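Local structure of catalase (Corynebacterium glutamicum, 4B7H) at residues Pro330-Pro335 and Asn363-Pro368; Asn377-Glu382 and Ser396-Arg401; Gly393-Ser396 and Arg401-Lys404. The protein breaks hydrogen peroxide down to water and oxygen at a buried haem, here with nitric oxide, an inhibitor of the enzyme, and NADPH bound. All coordinates share one frame; numbering follows the deposited sequence.

Contact 1 closes first along the chain; contacts 2 and 3 follow it in the long segment between helix 343-359 and strand 423-424. Contact 1 joins the start of that segment to the loop between helix 319-324 and strand 337-338. The centres of contacts 1 and 2 lie about 18 Å apart, and N363 ND2 of contact 1 probably hydrogen-bonds E382 O of contact 2. Contacts 2 and 3 are neighbours, with centres about 7 Å apart and S396 and R401 in common. The centre of contact 1 is about 14 Å from the chain's centre; those of contacts 2 and 3 lie farther out, at about 31 and 37 Å. All three touch the second subunit, and contacts 2 and 3 also touch the third.

Contact 1: Pro330-Pro335 and Asn363-Pro368; sequences PGNIVP and NYRDLP
N332 and R365 both set CG anti to their own carbonyl carbon, and R365 then bends at chi2 (-85°). The bend carries its guanidinium across to the N332 amide, although the two CA atoms stay 11.3 Å apart. R365 NH1 donates to N332 OD1 at 2.8 Å, and the bond is nearly straight at 172°. OD1 sits at the edge of the guanidinium, in its plane. The donor is tilted slightly from the carbonyl plane of the amide. The amide and guanidinium planes lie 56° apart. Water 1 closes a small ring. It probably donates to N332 OD1, at 2.7 Å, and accepts from R365 NH2 at 2.9 Å. R365 NH1 and probably the water thus grip one buried amide oxygen, and D138 takes the ND2 side, which fixes the amide's rotation. R365 NH2 also forms a salt bridge with E54 of the second subunit, which probably offsets the buried positive charge. The CG of R365 lies over one face of the Y364 ring, offset toward its rim. The N332 side chain is about 9 Å from the haem. N332 is the centre of an inverse gamma turn, and R365 lies in a short 3-10 turn. The contact ties these two turns together at a subunit interface of the catalase tetramer.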
loop_
_atom_site.group_PDB
_atom_site.type_symbol
_atom_site.label_atom_id
_atom_site.label_comp_id
_atom_site.label_asym_id
_atom_site.label_seq_id
_atom_site.Cartn_x
_atom_site.Cartn_y
_atom_site.Cartn_z
ATOM N N PRO A 330 -17.939 -1.779 15.106
ATOM C CA PRO A 330 -19.091 -1.385 15.933
ATOM C C PRO A 330 -19.868 -0.223 15.318
ATOM O O PRO A 330 -21.018 0.017 15.685
ATOM C CB PRO A 330 -18.455 -0.978 17.276
ATOM C CG PRO A 330 -17.044 -0.643 16.945
ATOM C CD PRO A 330 -16.659 -1.544 15.800
ATOM N N GLY A 331 -19.249 0.487 14.379
ATOM C CA GLY A 331 -19.938 1.545 13.654
ATOM C C GLY A 331 -20.956 1.036 12.648
ATOM O O GLY A 331 -21.734 1.820 12.089
ATOM N N ASN A 332 -20.945 -0.271 12.399
ATOM C CA ASN A 332 -21.969 -0.895 11.573
ATOM C C ASN A 332 -23.265 -1.036 12.367
ATOM O O ASN A 332 -23.635 -2.134 12.799
ATOM C CB ASN A 332 -21.491 -2.250 11.055
ATOM C CG ASN A 332 -20.489 -2.117 9.932
ATOM O OD1 ASN A 332 -20.444 -1.091 9.239
ATOM N ND2 ASN A 332 -19.692 -3.158 9.727
ATOM N N ILE A 333 -23.938 0.095 12.576
ATOM C CA ILE A 333 -25.239 0.100 13.218
ATOM C C ILE A 333 -26.343 0.237 12.173
ATOM O O ILE A 333 -26.078 0.552 11.005
ATOM C CB ILE A 333 -25.340 1.190 14.300
ATOM C CG1 ILE A 333 -25.129 2.591 13.707
ATOM C CG2 ILE A 333 -24.352 0.905 15.432
ATOM C CD1 ILE A 333 -25.370 3.708 14.715
ATOM N N VAL A 334 -27.577 -0.023 12.598
ATOM C CA VAL A 334 -28.736 -0.034 11.712
ATOM C C VAL A 334 -29.865 0.738 12.403
ATOM O O VAL A 334 -29.783 1.005 13.605
ATOM C CB VAL A 334 -29.192 -1.488 11.399
ATOM C CG1 VAL A 334 -28.185 -2.199 10.507
ATOM C CG2 VAL A 334 -29.428 -2.267 12.687
ATOM N N PRO A 335 -30.925 1.107 11.655
ATOM C CA PRO A 335 -32.051 1.804 12.290
ATOM C C PRO A 335 -32.600 1.038 13.490
ATOM O O PRO A 335 -32.704 -0.189 13.438
ATOM C CB PRO A 335 -33.100 1.859 11.170
ATOM C CG PRO A 335 -32.288 1.886 9.914
ATOM C CD PRO A 335 -31.095 1.006 10.194
ATOM N N ASN A 363 -11.346 -0.416 -0.569
ATOM C CA ASN A 363 -12.569 -1.049 -1.034
ATOM C C ASN A 363 -12.922 -2.339 -0.317
ATOM O O ASN A 363 -13.625 -3.186 -0.862
ATOM C CB ASN A 363 -12.526 -1.214 -2.556
ATOM C CG ASN A 363 -12.814 0.089 -3.265
ATOM O OD1 ASN A 363 -13.737 0.796 -2.877
ATOM N ND2 ASN A 363 -12.014 0.436 -4.276
ATOM N N TYR A 364 -12.481 -2.446 0.937
ATOM C CA TYR A 364 -12.718 -3.629 1.746
ATOM C C TYR A 364 -14.194 -3.974 1.888
ATOM O O TYR A 364 -14.535 -5.144 2.067
ATOM C CB TYR A 364 -12.100 -3.467 3.134
ATOM C CG TYR A 364 -12.817 -2.502 4.064
ATOM C CD1 TYR A 364 -12.529 -1.142 4.051
ATOM C CD2 TYR A 364 -13.770 -2.962 4.977
ATOM C CE1 TYR A 364 -13.170 -0.261 4.915
ATOM C CE2 TYR A 364 -14.422 -2.088 5.843
ATOM C CZ TYR A 364 -14.118 -0.739 5.804
ATOM O OH TYR A 364 -14.752 0.124 6.674
ATOM N N ARG A 365 -15.067 -2.970 1.803
ATOM C CA ARG A 365 -16.504 -3.193 1.975
ATOM C C ARG A 365 -17.089 -4.033 0.849
ATOM O O ARG A 365 -18.178 -4.586 0.996
ATOM C CB ARG A 365 -17.268 -1.870 2.012
ATOM C CG ARG A 365 -16.945 -0.961 3.179
ATOM C CD ARG A 365 -17.737 -1.296 4.398
ATOM N NE ARG A 365 -17.609 -0.241 5.396
ATOM C CZ ARG A 365 -18.308 -0.209 6.523
ATOM N NH1 ARG A 365 -19.185 -1.174 6.769
ATOM N NH2 ARG A 365 -18.132 0.778 7.393
ATOM N N ASP A 366 -16.374 -4.113 -0.273
ATOM C CA ASP A 366 -16.866 -4.824 -1.444
ATOM C C ASP A 366 -16.506 -6.315 -1.440
ATOM O O ASP A 366 -16.998 -7.084 -2.273
ATOM C CB ASP A 366 -16.343 -4.154 -2.717
ATOM C CG ASP A 366 -16.900 -2.741 -2.909
ATOM O OD1 ASP A 366 -18.042 -2.478 -2.472
ATOM O OD2 ASP A 366 -16.197 -1.896 -3.498
ATOM N N LEU A 367 -15.626 -6.729 -0.533
ATOM C CA LEU A 367 -15.278 -8.146 -0.469
ATOM C C LEU A 367 -16.503 -8.959 -0.076
ATOM O O LEU A 367 -17.339 -8.488 0.700
ATOM C CB LEU A 367 -14.167 -8.395 0.544
ATOM C CG LEU A 367 -12.816 -7.764 0.216
ATOM C CD1 LEU A 367 -11.873 -8.001 1.371
ATOM C CD2 LEU A 367 -12.241 -8.336 -1.073
ATOM N N PRO A 368 -16.620 -10.180 -0.608
ATOM C CA PRO A 368 -17.801 -11.013 -0.356
ATOM C C PRO A 368 -18.300 -11.037 1.104
ATOM O O PRO A 368 -19.499 -10.849 1.332
ATOM C CB PRO A 368 -17.336 -12.390 -0.822
ATOM C CG PRO A 368 -16.466 -12.052 -2.021
ATOM C CD PRO A 368 -15.715 -10.798 -1.598
HETATM O O HOH W 1 -19.874 1.562 9.559
#

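Contact 2: Asn377-Glu382 and Ser396-Arg401; sequences NTYSRE and SYSPNR
This contact joins two parts of the extended, irregular segment between helix 343-359 and strand 423-424, where the catalase subunit packs against its neighbours. Y379 carries it. The CD1-CE1 side of its ring runs along the backbone of S396 and Y397, oblique to the ring plane, while CZ and CE2 meet S398 CB. Y379 CD1 is 3.4 Å from S396 C, and Y379 CE1 is 3.4 Å from Y397 O. S398 N lies over one ring face, offset toward the rim. S398 CB is 3.7 Å from Y379 CZ. With chi1 at -72°, the ring of Y379 stands anti to its carbonyl carbon and reaches across to this backbone. Its hydroxyl hydrogen-bonds G405 O, just beyond the segments, and this fixes the far end of the ring, while K404 makes a cation-pi contact with the ring. The N400 side chain also comes close to that hydroxyl. At the near end, T378 OG1 accepts from S380 N at 3.1 Å, with an angle of 164°. This ST turn shapes the backbone around Y379. Neighbouring subunits hold both segments: T378 OG1 bonds H25 of the second subunit, while Y397 OH bonds D178 and S396 O bonds H160, both of the third. The chemistry is therefore divided. Between the two segments, an aromatic ring meets backbone and CH groups mainly by van der Waals packing, while hydrogen bonds to G405 and to neighbouring subunits hold the ends in place.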
loop_
_atom_site.group_PDB
_atom_site.type_symbol
_atom_site.label_atom_id
_atom_site.label_comp_id
_atom_site.label_asym_id
_atom_site.label_seq_id
_atom_site.Cartn_x
_atom_site.Cartn_y
_atom_site.Cartn_z
ATOM N N ASN A 377 -26.236 1.796 -2.090
ATOM C CA ASN A 377 -26.478 2.941 -2.960
ATOM C C ASN A 377 -25.617 4.103 -2.479
ATOM O O ASN A 377 -25.978 4.816 -1.544
ATOM C CB ASN A 377 -27.967 3.323 -2.950
ATOM C CG ASN A 377 -28.291 4.440 -3.932
ATOM O OD1 ASN A 377 -27.457 4.812 -4.759
ATOM N ND2 ASN A 377 -29.497 4.985 -3.840
ATOM N N THR A 378 -24.468 4.289 -3.119
ATOM C CA THR A 378 -23.467 5.217 -2.614
ATOM C C THR A 378 -22.899 6.066 -3.734
ATOM O O THR A 378 -22.853 5.638 -4.892
ATOM C CB THR A 378 -22.307 4.462 -1.904
ATOM O OG1 THR A 378 -21.402 5.407 -1.323
ATOM C CG2 THR A 378 -21.534 3.596 -2.896
ATOM N N TYR A 379 -22.456 7.269 -3.387
ATOM C CA TYR A 379 -21.745 8.114 -4.341
ATOM C C TYR A 379 -20.229 7.911 -4.266
ATOM O O TYR A 379 -19.478 8.476 -5.063
ATOM C CB TYR A 379 -22.121 9.586 -4.148
ATOM C CG TYR A 379 -23.516 9.873 -4.631
ATOM C CD1 TYR A 379 -23.764 10.126 -5.972
ATOM C CD2 TYR A 379 -24.594 9.876 -3.753
ATOM C CE1 TYR A 379 -25.055 10.383 -6.426
ATOM C CE2 TYR A 379 -25.889 10.128 -4.207
ATOM C CZ TYR A 379 -26.105 10.384 -5.542
ATOM O OH TYR A 379 -27.382 10.633 -5.995
ATOM N N SER A 380 -19.768 7.095 -3.324
ATOM C CA SER A 380 -18.343 6.759 -3.290
ATOM C C SER A 380 -17.954 6.012 -4.563
ATOM O O SER A 380 -18.776 5.305 -5.156
ATOM C CB SER A 380 -18.011 5.893 -2.075
ATOM O OG SER A 380 -18.220 6.607 -0.874
ATOM N N ARG A 381 -16.694 6.151 -4.968
ATOM C CA ARG A 381 -16.236 5.612 -6.244
ATOM C C ARG A 381 -14.739 5.360 -6.205
ATOM O O ARG A 381 -14.040 5.805 -5.281
ATOM C CB ARG A 381 -16.554 6.597 -7.377
ATOM C CG ARG A 381 -15.764 7.901 -7.282
ATOM C CD ARG A 381 -16.032 8.806 -8.463
ATOM N NE ARG A 381 -15.021 9.855 -8.566
ATOM C CZ ARG A 381 -14.840 10.604 -9.648
ATOM N NH1 ARG A 381 -15.615 10.436 -10.709
ATOM N NH2 ARG A 381 -13.890 11.524 -9.668
ATOM N N GLU A 382 -14.255 4.644 -7.217
ATOM C CA GLU A 382 -12.823 4.461 -7.455
ATOM C C GLU A 382 -12.118 3.841 -6.251
ATOM O O GLU A 382 -12.710 3.011 -5.544
ATOM C CB GLU A 382 -12.176 5.761 -7.966
ATOM C CG GLU A 382 -12.944 6.268 -9.177
ATOM C CD GLU A 382 -12.415 7.544 -9.802
ATOM O OE1 GLU A 382 -11.396 8.092 -9.341
ATOM O OE2 GLU A 382 -13.044 8.011 -10.774
ATOM N N SER A 396 -22.340 10.994 -9.995
ATOM C CA SER A 396 -21.308 10.842 -8.978
ATOM C C SER A 396 -21.478 11.836 -7.826
ATOM O O SER A 396 -20.689 11.845 -6.887
ATOM C CB SER A 396 -19.952 11.087 -9.624
ATOM O OG SER A 396 -19.921 12.420 -10.111
ATOM N N TYR A 397 -22.508 12.671 -7.890
ATOM C CA TYR A 397 -22.664 13.778 -6.949
ATOM C C TYR A 397 -24.140 13.912 -6.613
ATOM O O TYR A 397 -25.000 13.586 -7.441
ATOM C CB TYR A 397 -22.173 15.083 -7.612
ATOM C CG TYR A 397 -22.994 15.425 -8.846
ATOM C CD1 TYR A 397 -22.764 14.783 -10.064
ATOM C CD2 TYR A 397 -24.040 16.353 -8.779
ATOM C CE1 TYR A 397 -23.545 15.061 -11.183
ATOM C CE2 TYR A 397 -24.823 16.648 -9.903
ATOM C CZ TYR A 397 -24.566 15.992 -11.094
ATOM O OH TYR A 397 -25.329 16.255 -12.206
ATOM N N SER A 398 -24.446 14.399 -5.412
ATOM C CA SER A 398 -25.807 14.834 -5.106
ATOM C C SER A 398 -25.713 16.192 -4.414
ATOM O O SER A 398 -24.723 16.478 -3.743
ATOM C CB SER A 398 -26.581 13.808 -4.257
ATOM O OG SER A 398 -26.364 13.997 -2.864
ATOM N N PRO A 399 -26.736 17.045 -4.576
ATOM C CA PRO A 399 -27.981 16.812 -5.322
ATOM C C PRO A 399 -27.765 16.811 -6.828
ATOM O O PRO A 399 -26.855 17.482 -7.323
ATOM C CB PRO A 399 -28.840 18.012 -4.926
ATOM C CG PRO A 399 -27.827 19.096 -4.644
ATOM C CD PRO A 399 -26.728 18.369 -3.935
ATOM N N ASN A 400 -28.587 16.051 -7.547
ATOM C CA ASN A 400 -28.478 15.960 -8.995
ATOM C C ASN A 400 -29.850 15.904 -9.639
ATOM O O ASN A 400 -30.861 15.743 -8.938
ATOM C CB ASN A 400 -27.633 14.750 -9.414
ATOM C CG ASN A 400 -28.182 13.440 -8.895
ATOM O OD1 ASN A 400 -27.593 12.804 -7.998
ATOM N ND2 ASN A 400 -29.301 13.019 -9.444
ATOM N N ARG A 401 -29.880 16.011 -10.968
ATOM C CA ARG A 401 -31.138 16.048 -11.719
ATOM C C ARG A 401 -31.701 14.673 -12.083
ATOM O O ARG A 401 -32.684 14.576 -12.829
ATOM C CB ARG A 401 -30.991 16.923 -12.972
ATOM C CG ARG A 401 -30.029 16.403 -14.047
ATOM C CD ARG A 401 -29.995 17.393 -15.201
ATOM N NE ARG A 401 -29.101 17.015 -16.293
ATOM C CZ ARG A 401 -29.457 16.225 -17.303
ATOM N NH1 ARG A 401 -30.678 15.704 -17.336
ATOM N NH2 ARG A 401 -28.594 15.946 -18.274
#

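Contact 3: Gly393-Ser396 and Arg401-Lys404; sequences GEPS and RYDK
E394 OE1 accepts a hydrogen bond of 2.7 Å from water 2, which in turn accepts from D403 N at 3.0 Å. The water thus links a carboxylate of one segment to a backbone N-H of the other. The E394 chain folds at chi2 (-61°), and this turns the carboxylate back toward 401-404. The same OE1 lies 3.8 Å from K404 CB, so it touches the lysine through its aliphatic part. The charged ends do not meet: E394 OE1 and K404 NZ are 5.9 Å apart. P395 fills the middle of the contact. Its CB is 3.8 Å from Y402 CD2, an apolar touch oblique to the ring, and its CG is 4.0 Å from K404 CB. The extended lysine chain crosses the proline obliquely, and K404 CD comes 3.7 Å from P395 O. A final bend at chi4 (72°) leads NZ to N377 OD1 and T378 O, which it bonds, and to D390, its salt-bridge partner. The CG of R401 lies over one face of the Y402 ring, offset toward the rim. R401 also forms a salt bridge with D174 of the third subunit, and the Y402 side chain packs on that same aspartate. No helix or strand takes part. This is the neck of a short irregular loop, with four residues between its two sides, closed by proline packing and one bridging water at the edge of a catalase subunit interface.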
loop_
_atom_site.group_PDB
_atom_site.type_symbol
_atom_site.label_atom_id
_atom_site.label_comp_id
_atom_site.label_asym_id
_atom_site.label_seq_id
_atom_site.Cartn_x
_atom_site.Cartn_y
_atom_site.Cartn_z
ATOM N N GLY A 393 -23.132 5.324 -16.185
ATOM C CA GLY A 393 -23.549 6.704 -16.332
ATOM C C GLY A 393 -24.313 7.307 -15.169
ATOM O O GLY A 393 -24.734 8.463 -15.247
ATOM N N GLU A 394 -24.503 6.547 -14.093
ATOM C CA GLU A 394 -25.161 7.097 -12.908
ATOM C C GLU A 394 -24.352 8.269 -12.337
ATOM O O GLU A 394 -23.127 8.325 -12.491
ATOM C CB GLU A 394 -25.410 6.001 -11.862
ATOM C CG GLU A 394 -26.552 5.058 -12.253
ATOM C CD GLU A 394 -27.870 5.792 -12.390
ATOM O OE1 GLU A 394 -28.442 6.178 -11.347
ATOM O OE2 GLU A 394 -28.329 6.002 -13.533
ATOM N N PRO A 395 -25.032 9.224 -11.693
ATOM C CA PRO A 395 -24.327 10.433 -11.252
ATOM C C PRO A 395 -23.381 10.173 -10.082
ATOM O O PRO A 395 -23.589 9.258 -9.279
ATOM C CB PRO A 395 -25.468 11.362 -10.829
ATOM C CG PRO A 395 -26.574 10.430 -10.427
ATOM C CD PRO A 395 -26.481 9.303 -11.426
ATOM N N SER A 396 -22.340 10.994 -9.995
ATOM C CA SER A 396 -21.308 10.842 -8.978
ATOM C C SER A 396 -21.478 11.836 -7.826
ATOM O O SER A 396 -20.689 11.845 -6.887
ATOM C CB SER A 396 -19.952 11.087 -9.624
ATOM O OG SER A 396 -19.921 12.420 -10.111
ATOM N N ARG A 401 -29.880 16.011 -10.968
ATOM C CA ARG A 401 -31.138 16.048 -11.719
ATOM C C ARG A 401 -31.701 14.673 -12.083
ATOM O O ARG A 401 -32.684 14.576 -12.829
ATOM C CB ARG A 401 -30.991 16.923 -12.972
ATOM C CG ARG A 401 -30.029 16.403 -14.047
ATOM C CD ARG A 401 -29.995 17.393 -15.201
ATOM N NE ARG A 401 -29.101 17.015 -16.293
ATOM C CZ ARG A 401 -29.457 16.225 -17.303
ATOM N NH1 ARG A 401 -30.678 15.704 -17.336
ATOM N NH2 ARG A 401 -28.594 15.946 -18.274
ATOM N N TYR A 402 -31.094 13.622 -11.536
ATOM C CA TYR A 402 -31.465 12.241 -11.845
ATOM C C TYR A 402 -32.205 11.587 -10.671
ATOM O O TYR A 402 -32.818 12.290 -9.867
ATOM C CB TYR A 402 -30.226 11.440 -12.268
ATOM C CG TYR A 402 -29.388 12.170 -13.295
ATOM C CD1 TYR A 402 -29.707 12.125 -14.655
ATOM C CD2 TYR A 402 -28.280 12.919 -12.905
ATOM C CE1 TYR A 402 -28.937 12.813 -15.592
ATOM C CE2 TYR A 402 -27.506 13.600 -13.832
ATOM C CZ TYR A 402 -27.835 13.539 -15.169
ATOM O OH TYR A 402 -27.060 14.222 -16.076
ATOM N N ASP A 403 -32.152 10.259 -10.567
ATOM C CA ASP A 403 -33.018 9.553 -9.628
ATOM C C ASP A 403 -32.283 8.754 -8.556
ATOM O O ASP A 403 -32.920 8.150 -7.694
ATOM C CB ASP A 403 -33.961 8.608 -10.385
ATOM C CG ASP A 403 -34.778 9.321 -11.436
ATOM O OD1 ASP A 403 -35.298 10.417 -11.139
ATOM O OD2 ASP A 403 -34.891 8.788 -12.561
ATOM N N LYS A 404 -30.955 8.741 -8.612
ATOM C CA LYS A 404 -30.166 7.928 -7.684
ATOM C C LYS A 404 -30.466 8.243 -6.209
ATOM O O LYS A 404 -30.523 7.341 -5.362
ATOM C CB LYS A 404 -28.676 8.058 -8.007
ATOM C CG LYS A 404 -27.753 7.270 -7.095
ATOM C CD LYS A 404 -26.321 7.331 -7.631
ATOM C CE LYS A 404 -25.286 6.809 -6.631
ATOM N NZ LYS A 404 -25.337 5.326 -6.454
HETATM O O HOH W 2 -30.396 8.055 -11.637
#